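Glutathione transferase o1 (Bombyx mori, PDB 3RBT) probably transfers glutathione to electrophilic substrates and may also reduce dehydroascorbate. Local coordinates at residues 35-40 / 128-133; 68-71 / 76-79; 121-126 / 173-178. All blocks are in the same frame, centred on the assembly; numbering follows the deposited sequence.

Interaction 1: 35-40 / 128-133; sequences NPYGHR and ELIKGS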
loop_
_atom_site.group_PDB
_atom_site.type_symbol
_atom_site.label_atom_id
_atom_site.label_comp_id
_atom_site.label_asym_id
_atom_site.label_seq_id
_atom_site.Cartn_x
_atom_site.Cartn_y
_atom_site.Cartn_z
ATOM N N ASN A 35 7.452 7.429 -17.769
ATOM C CA ASN A 35 6.874 7.342 -16.414
ATOM C C ASN A 35 7.375 6.079 -15.715
ATOM O O ASN A 35 7.172 4.974 -16.221
ATOM C CB ASN A 35 5.343 7.369 -16.433
ATOM C CG ASN A 35 4.735 7.243 -15.040
ATOM O OD1 ASN A 35 4.336 6.149 -14.621
ATOM N ND2 ASN A 35 4.668 8.359 -14.314
ATOM N N PRO A 36 8.042 6.247 -14.564
ATOM C CA PRO A 36 8.646 5.135 -13.813
ATOM C C PRO A 36 7.636 4.129 -13.227
ATOM O O PRO A 36 7.975 2.961 -13.069
ATOM C CB PRO A 36 9.404 5.846 -12.684
ATOM C CG PRO A 36 8.650 7.152 -12.480
ATOM C CD PRO A 36 8.237 7.545 -13.885
ATOM N N TYR A 37 6.421 4.575 -12.900
ATOM C CA TYR A 37 5.361 3.668 -12.425
ATOM C C TYR A 37 4.899 2.724 -13.534
ATOM O O TYR A 37 4.623 1.538 -13.283
ATOM C CB TYR A 37 4.186 4.452 -11.844
ATOM C CG TYR A 37 4.529 5.188 -10.556
ATOM C CD1 TYR A 37 4.590 4.509 -9.333
ATOM C CD2 TYR A 37 4.828 6.557 -10.573
ATOM C CE1 TYR A 37 4.922 5.186 -8.141
ATOM C CE2 TYR A 37 5.149 7.242 -9.391
ATOM C CZ TYR A 37 5.195 6.550 -8.186
ATOM O OH TYR A 37 5.522 7.227 -7.041
ATOM N N GLY A 38 4.848 3.241 -14.765
ATOM C CA GLY A 38 4.622 2.408 -15.942
ATOM C C GLY A 38 5.806 1.502 -16.243
ATOM O O GLY A 38 5.622 0.355 -16.628
ATOM N N HIS A 39 7.019 2.026 -16.075
ATOM C CA HIS A 39 8.266 1.256 -16.253
ATOM C C HIS A 39 8.242 -0.002 -15.368
ATOM O O HIS A 39 8.534 -1.110 -15.833
ATOM C CB HIS A 39 9.471 2.140 -15.913
ATOM C CG HIS A 39 10.801 1.575 -16.325
ATOM N ND1 HIS A 39 11.963 2.317 -16.276
ATOM C CD2 HIS A 39 11.154 0.354 -16.800
ATOM C CE1 HIS A 39 12.977 1.572 -16.682
ATOM N NE2 HIS A 39 12.511 0.379 -17.011
ATOM N N ARG A 40 7.870 0.189 -14.104
ATOM C CA ARG A 40 7.570 -0.886 -13.158
ATOM C C ARG A 40 6.692 -1.994 -13.712
ATOM O O ARG A 40 7.032 -3.175 -13.622
ATOM C CB ARG A 40 6.824 -0.308 -11.960
ATOM C CG ARG A 40 7.632 -0.103 -10.747
ATOM C CD ARG A 40 6.705 0.204 -9.575
ATOM N NE ARG A 40 7.502 0.429 -8.378
ATOM C CZ ARG A 40 7.065 0.973 -7.254
ATOM N NH1 ARG A 40 5.806 1.372 -7.141
ATOM N NH2 ARG A 40 7.909 1.113 -6.243
ATOM N N GLU A 128 10.351 7.035 -0.199
ATOM C CA GLU A 128 11.151 8.187 0.225
ATOM C C GLU A 128 12.226 8.548 -0.817
ATOM O O GLU A 128 12.507 9.733 -1.050
ATOM C CB GLU A 128 11.732 7.982 1.637
ATOM C CG GLU A 128 10.642 7.892 2.730
ATOM C CD GLU A 128 11.176 7.693 4.145
ATOM O OE1 GLU A 128 12.262 7.101 4.318
ATOM O OE2 GLU A 128 10.493 8.124 5.101
ATOM N N LEU A 129 12.788 7.530 -1.470
ATOM C CA LEU A 129 13.739 7.735 -2.561
ATOM C C LEU A 129 13.010 8.326 -3.769
ATOM O O LEU A 129 13.511 9.250 -4.418
ATOM C CB LEU A 129 14.455 6.420 -2.893
ATOM C CG LEU A 129 15.507 6.197 -4.005
ATOM C CD1 LEU A 129 16.094 7.461 -4.573
ATOM C CD2 LEU A 129 16.629 5.313 -3.502
ATOM N N ILE A 130 11.809 7.817 -4.039
ATOM C CA ILE A 130 10.966 8.332 -5.113
ATOM C C ILE A 130 10.660 9.830 -4.925
ATOM O O ILE A 130 10.837 10.615 -5.866
ATOM C CB ILE A 130 9.666 7.506 -5.265
ATOM C CG1 ILE A 130 9.991 6.067 -5.702
ATOM C CG2 ILE A 130 8.727 8.157 -6.252
ATOM C CD1 ILE A 130 8.799 5.115 -5.664
ATOM N N LYS A 131 10.233 10.217 -3.718
ATOM C CA LYS A 131 9.924 11.624 -3.407
ATOM C C LYS A 131 11.121 12.545 -3.673
ATOM O O LYS A 131 10.984 13.560 -4.354
ATOM C CB LYS A 131 9.448 11.799 -1.954
ATOM C CG LYS A 131 8.075 11.203 -1.659
ATOM C CD LYS A 131 7.719 11.336 -0.169
ATOM C CE LYS A 131 6.375 10.680 0.131
ATOM N NZ LYS A 131 5.878 11.060 1.487
ATOM N N GLY A 132 12.281 12.176 -3.127
ATOM C CA GLY A 132 13.534 12.895 -3.361
ATOM C C GLY A 132 13.929 12.975 -4.830
ATOM O O GLY A 132 14.369 14.022 -5.304
ATOM N N SER A 133 13.764 11.876 -5.560
ATOM C CA SER A 133 14.111 11.859 -6.978
ATOM C C SER A 133 13.161 12.751 -7.789
ATOM O O SER A 133 13.586 13.442 -8.724
ATOM C CB SER A 133 14.124 10.427 -7.520
ATOM O OG SER A 133 12.813 9.996 -7.819
#
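Ile130 reaches from helix 113-138 toward the start of helix 36-47 and overlaps the hydroxyl end of Tyr37 and the guanidinium of Arg40. Its CG2 methyl meets Tyr37 alone, 3.4 Å from Tyr37 OH and 4.3 Å from Tyr37 CZ. The CD1 methyl, carried out on CG1 anti to the carbonyl carbon (chi1 -65°), lies between Tyr37 OH and Arg40 NH2, 4.1 Å from each. Both partners come at Ile130 from the opposite direction, obliquely to the flat groups, and the two backbones stay well apart. Arg40 runs extended from CG to NE, and its polar end is held elsewhere: NE probably donates to Met178 O and NH1 bonds to Ser92 OG. At the helix start, Asn35 is the N-cap; its OD1 accepts from Gly38 N at 3.0 Å, while ND2 bonds to the carbonyls of Ser241 and Gly243. On the other helix, Ser133 OG turns back to Ile130 O at 2.8 Å. Trp182 of helix 174-186 packs against Ile130 and Arg40 and meets the Tyr37 ring edge-to-face, helix 92-102 touches Tyr37 through Ser92 and Arg40 through Val93, and Pro76, just before strand 77-80, packs on Tyr37.

Interaction 2: 68-71 / 76-79; sequences AKNP and PVLE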
loop_
_atom_site.group_PDB
_atom_site.type_symbol
_atom_site.label_atom_id
_atom_site.label_comp_id
_atom_site.label_asym_id
_atom_site.label_seq_id
_atom_site.Cartn_x
_atom_site.Cartn_y
_atom_site.Cartn_z
ATOM N N ALA A 68 -12.986 9.813 -18.390
ATOM C CA ALA A 68 -14.241 9.254 -17.892
ATOM C C ALA A 68 -14.062 7.947 -17.115
ATOM O O ALA A 68 -14.735 7.735 -16.109
ATOM C CB ALA A 68 -15.236 9.073 -19.030
ATOM N N LYS A 69 -13.158 7.081 -17.575
ATOM C CA LYS A 69 -12.900 5.811 -16.892
ATOM C C LYS A 69 -11.867 5.962 -15.777
ATOM O O LYS A 69 -11.626 5.031 -15.015
ATOM C CB LYS A 69 -12.435 4.740 -17.886
ATOM C CG LYS A 69 -13.484 4.288 -18.909
ATOM C CD LYS A 69 -12.967 3.073 -19.698
ATOM C CE LYS A 69 -13.939 2.643 -20.781
ATOM N NZ LYS A 69 -13.527 1.359 -21.436
ATOM N N ASN A 70 -11.278 7.149 -15.677
ATOM C CA ASN A 70 -10.157 7.401 -14.784
ATOM C C ASN A 70 -10.124 8.888 -14.402
ATOM O O ASN A 70 -9.209 9.612 -14.801
ATOM C CB ASN A 70 -8.866 6.963 -15.494
ATOM C CG ASN A 70 -7.615 7.129 -14.641
ATOM O OD1 ASN A 70 -7.677 7.287 -13.418
ATOM N ND2 ASN A 70 -6.463 7.082 -15.300
ATOM N N PRO A 71 -11.134 9.350 -13.633
ATOM C CA PRO A 71 -11.315 10.790 -13.387
ATOM C C PRO A 71 -10.180 11.445 -12.599
ATOM O O PRO A 71 -9.919 12.635 -12.785
ATOM C CB PRO A 71 -12.645 10.865 -12.627
ATOM C CG PRO A 71 -12.827 9.540 -12.021
ATOM C CD PRO A 71 -12.105 8.535 -12.877
ATOM N N PRO A 76 0.277 4.134 -14.171
ATOM C CA PRO A 76 -0.281 3.693 -15.456
ATOM C C PRO A 76 -1.631 3.027 -15.237
ATOM O O PRO A 76 -2.094 2.940 -14.100
ATOM C CB PRO A 76 0.735 2.651 -15.921
ATOM C CG PRO A 76 1.185 2.025 -14.641
ATOM C CD PRO A 76 1.307 3.197 -13.686
ATOM N N VAL A 77 -2.257 2.570 -16.316
ATOM C CA VAL A 77 -3.471 1.772 -16.215
ATOM C C VAL A 77 -3.255 0.456 -16.954
ATOM O O VAL A 77 -2.806 0.444 -18.105
ATOM C CB VAL A 77 -4.694 2.474 -16.842
ATOM C CG1 VAL A 77 -5.929 1.568 -16.755
ATOM C CG2 VAL A 77 -4.964 3.816 -16.173
ATOM N N LEU A 78 -3.560 -0.651 -16.288
ATOM C CA LEU A 78 -3.550 -1.933 -16.957
ATOM C C LEU A 78 -4.993 -2.337 -17.211
ATOM O O LEU A 78 -5.788 -2.483 -16.265
ATOM C CB LEU A 78 -2.809 -2.994 -16.122
ATOM C CG LEU A 78 -2.697 -4.406 -16.720
ATOM C CD1 LEU A 78 -1.672 -4.482 -17.858
ATOM C CD2 LEU A 78 -2.365 -5.439 -15.646
ATOM N N GLU A 79 -5.326 -2.496 -18.489
ATOM C CA GLU A 79 -6.658 -2.935 -18.886
ATOM C C GLU A 79 -6.598 -4.432 -19.136
ATOM O O GLU A 79 -5.731 -4.907 -19.866
ATOM C CB GLU A 79 -7.148 -2.191 -20.133
ATOM C CG GLU A 79 -8.625 -2.442 -20.480
ATOM C CD GLU A 79 -9.126 -1.592 -21.645
ATOM O OE1 GLU A 79 -8.342 -1.319 -22.575
ATOM O OE2 GLU A 79 -10.308 -1.201 -21.632
HETATM O O HOH W 1 -12.228 -1.116 -19.796
HETATM O O HOH W 2 -11.305 1.243 -22.826
#
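Lys69 of helix 64-69 stretches an extended side chain toward Glu79 on strand 77-80, but the two charges do not meet directly. Lys69 NZ stands 4.1 Å from Glu79 OE2, too far for a salt bridge, and two waters fill in the link. One water accepts from Lys69 NZ at 3.2 Å and donates to Glu79 OE2 at 2.7 Å; the other accepts from Lys69 NZ at 2.6 Å and gives its hydrogen to Glu79 OE2 at 2.9 Å. A single carboxylate oxygen thus takes both waters, while Glu79 OE1 is taken by a salt bridge to Arg28 and a bond to Tyr30 OH. The Arg28 pairing would probably keep Glu79 ionised and steady the water-bridged end. Next along the chain, Asn70 turns its amide toward Val77, with CG anti to the backbone N (chi1 -178°). Its ND2 comes 3.7 Å from the CG2 methyl of Val77, the two side chains coming from opposite directions, and the amide is secured by a bond from ND2 to Lys74 O. Phe90 packs against both Asn70 and Val77. The cis peptide before Pro76, leading into the strand that pairs antiparallel with 27-31, is a hallmark of the thioredoxin-like N-terminal domain of glutathione transferases; here segment 68-71 lies alongside that strand.

Interaction 3: 121-126 / 173-178; sequences LLIERF and GMLDYM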
loop_
_atom_site.group_PDB
_atom_site.type_symbol
_atom_site.label_atom_id
_atom_site.label_comp_id
_atom_site.label_asym_id
_atom_site.label_seq_id
_atom_site.Cartn_x
_atom_site.Cartn_y
_atom_site.Cartn_z
ATOM N N LEU A 121 7.206 -4.059 2.816
ATOM C CA LEU A 121 7.654 -2.968 3.687
ATOM C C LEU A 121 8.759 -2.131 3.050
ATOM O O LEU A 121 8.795 -0.902 3.214
ATOM C CB LEU A 121 8.097 -3.506 5.053
ATOM C CG LEU A 121 6.939 -4.011 5.927
ATOM C CD1 LEU A 121 7.433 -4.622 7.234
ATOM C CD2 LEU A 121 5.927 -2.902 6.191
ATOM N N LEU A 122 9.631 -2.802 2.295
ATOM C CA LEU A 122 10.735 -2.155 1.596
ATOM C C LEU A 122 10.243 -1.343 0.396
ATOM O O LEU A 122 10.736 -0.238 0.146
ATOM C CB LEU A 122 11.795 -3.189 1.195
ATOM C CG LEU A 122 12.575 -3.732 2.405
ATOM C CD1 LEU A 122 13.209 -5.088 2.122
ATOM C CD2 LEU A 122 13.621 -2.727 2.909
ATOM N N ILE A 123 9.258 -1.873 -0.326
ATOM C CA ILE A 123 8.609 -1.108 -1.389
ATOM C C ILE A 123 8.048 0.209 -0.837
ATOM O O ILE A 123 8.262 1.277 -1.427
ATOM C CB ILE A 123 7.521 -1.920 -2.146
ATOM C CG1 ILE A 123 8.174 -3.086 -2.911
ATOM C CG2 ILE A 123 6.780 -1.015 -3.126
ATOM C CD1 ILE A 123 7.218 -4.236 -3.267
ATOM N N GLU A 124 7.350 0.133 0.299
ATOM C CA GLU A 124 6.840 1.336 0.935
ATOM C C GLU A 124 7.973 2.288 1.345
ATOM O O GLU A 124 7.930 3.478 1.027
ATOM C CB GLU A 124 5.939 0.982 2.117
ATOM C CG GLU A 124 5.365 2.185 2.848
ATOM C CD GLU A 124 4.311 2.951 2.053
ATOM O OE1 GLU A 124 4.027 4.111 2.439
ATOM O OE2 GLU A 124 3.759 2.409 1.066
ATOM N N ARG A 125 8.978 1.760 2.048
ATOM C CA ARG A 125 10.194 2.515 2.371
ATOM C C ARG A 125 10.844 3.219 1.170
ATOM O O ARG A 125 11.322 4.354 1.298
ATOM C CB ARG A 125 11.230 1.606 3.037
ATOM C CG ARG A 125 11.064 1.459 4.519
ATOM C CD ARG A 125 11.826 0.245 5.022
ATOM N NE ARG A 125 11.378 -0.166 6.350
ATOM C CZ ARG A 125 11.367 -1.423 6.783
ATOM N NH1 ARG A 125 11.767 -2.411 5.990
ATOM N NH2 ARG A 125 10.935 -1.698 8.008
ATOM N N PHE A 126 10.858 2.546 0.016
ATOM C CA PHE A 126 11.430 3.097 -1.217
ATOM C C PHE A 126 10.733 4.382 -1.677
ATOM O O PHE A 126 11.322 5.176 -2.415
ATOM C CB PHE A 126 11.414 2.052 -2.343
ATOM C CG PHE A 126 12.340 2.374 -3.521
ATOM C CD1 PHE A 126 13.714 2.170 -3.428
ATOM C CD2 PHE A 126 11.818 2.831 -4.732
ATOM C CE1 PHE A 126 14.563 2.449 -4.520
ATOM C CE2 PHE A 126 12.651 3.113 -5.828
ATOM C CZ PHE A 126 14.020 2.923 -5.724
ATOM N N GLY A 173 13.714 -10.751 -8.215
ATOM C CA GLY A 173 12.328 -11.005 -7.819
ATOM C C GLY A 173 11.525 -9.727 -7.859
ATOM O O GLY A 173 11.985 -8.724 -8.400
ATOM N N MET A 174 10.323 -9.760 -7.288
ATOM C CA MET A 174 9.434 -8.600 -7.293
ATOM C C MET A 174 10.077 -7.307 -6.761
ATOM O O MET A 174 9.934 -6.248 -7.371
ATOM C CB MET A 174 8.151 -8.896 -6.504
ATOM C CG MET A 174 7.122 -7.765 -6.569
ATOM S SD MET A 174 6.518 -7.507 -8.260
ATOM C CE MET A 174 5.169 -8.694 -8.330
ATOM N N LEU A 175 10.764 -7.382 -5.625
ATOM C CA LEU A 175 11.392 -6.180 -5.058
ATOM C C LEU A 175 12.411 -5.545 -6.034
ATOM O O LEU A 175 12.367 -4.337 -6.283
ATOM C CB LEU A 175 12.021 -6.468 -3.687
ATOM C CG LEU A 175 12.666 -5.289 -2.943
ATOM C CD1 LEU A 175 11.653 -4.144 -2.675
ATOM C CD2 LEU A 175 13.321 -5.750 -1.646
ATOM N N ASP A 176 13.294 -6.361 -6.605
ATOM C CA ASP A 176 14.239 -5.882 -7.618
ATOM C C ASP A 176 13.593 -5.046 -8.730
ATOM O O ASP A 176 14.040 -3.938 -9.008
ATOM C CB ASP A 176 15.009 -7.057 -8.215
ATOM C CG ASP A 176 15.778 -7.818 -7.169
ATOM O OD1 ASP A 176 16.886 -7.371 -6.787
ATOM O OD2 ASP A 176 15.260 -8.860 -6.715
ATOM N N TYR A 177 12.543 -5.572 -9.355
ATOM C CA TYR A 177 11.892 -4.868 -10.459
ATOM C C TYR A 177 11.050 -3.665 -10.001
ATOM O O TYR A 177 10.961 -2.673 -10.725
ATOM C CB TYR A 177 11.041 -5.821 -11.302
ATOM C CG TYR A 177 11.838 -6.857 -12.084
ATOM C CD1 TYR A 177 11.620 -8.220 -11.897
ATOM C CD2 TYR A 177 12.794 -6.468 -13.020
ATOM C CE1 TYR A 177 12.339 -9.167 -12.620
ATOM C CE2 TYR A 177 13.512 -7.408 -13.745
ATOM C CZ TYR A 177 13.287 -8.751 -13.535
ATOM O OH TYR A 177 14.010 -9.678 -14.257
ATOM N N MET A 178 10.436 -3.761 -8.818
ATOM C CA MET A 178 9.648 -2.651 -8.261
ATOM C C MET A 178 10.505 -1.404 -8.041
ATOM O O MET A 178 10.051 -0.281 -8.225
ATOM C CB MET A 178 8.986 -3.047 -6.929
ATOM C CG MET A 178 7.795 -4.026 -7.044
ATOM S SD MET A 178 6.575 -3.603 -8.302
ATOM C CE MET A 178 5.517 -2.483 -7.420
#
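Leu175, in the first turn of helix 174-186, packs against Leu122 and Ile123 of helix 113-138. From CB, chi1 of -178° throws CG away from the backbone N and carries the fork toward the neighbouring helix. There the branches part: CD1 lies 3.6 Å from Ile123 CG1 and 4.0 Å from Leu122 CB, while CD2 meets Leu122 CD1 at 3.8 Å. Leu175 crosses Leu122 at about a right angle but slides past Ile123 in the opposite sense. Ile123 then continues to Met178, one turn further on, its CD1 lying 3.8 Å from Met178 CG. Met178 is bent at both chi2 and chi3, and it also packs on Val93 and Cys96 of helix 92-102. An alanine in place of Leu175 removes both methyl branches and would probably open a gap between the two helices, leaving Leu122 without its partner there and Ile123 with Met178 alone. Gly173 N-caps helix 174-186, and its N donates almost straight (176°) to Asp176 OD2, 2.9 Å away. With the backbone N atoms of Phe167 and Gly168 also held, the buried carboxylate ties the incoming loop to the first turn; Trp210 NE1 from helix 205-216 is a further partner. The short axes run nearly parallel, 13° apart and 10.3 Å at closest approach, an apolar pairing within the all-helical C-terminal domain of the glutathione transferase fold.

How the interactions relate
Interactions 1 and 3 are buried near the middle of the chain and share helix 113-138: interaction 1 sets it against the N-terminal domain, interaction 3 against another helix of its own domain. Their centres are about 11 Å apart, and Arg40 joins the two contacts, its NH2 packing on Ile123. Interaction 3 is wholly apolar and buries the most surface; interaction 1 mixes an isoleucine with a phenol and a guanidinium. Interaction 2 is more peripheral, confined to the N-terminal domain, with waters between exposed Lys69 and buried Glu79. It touches interaction 1 through Pro76 but not interaction 3.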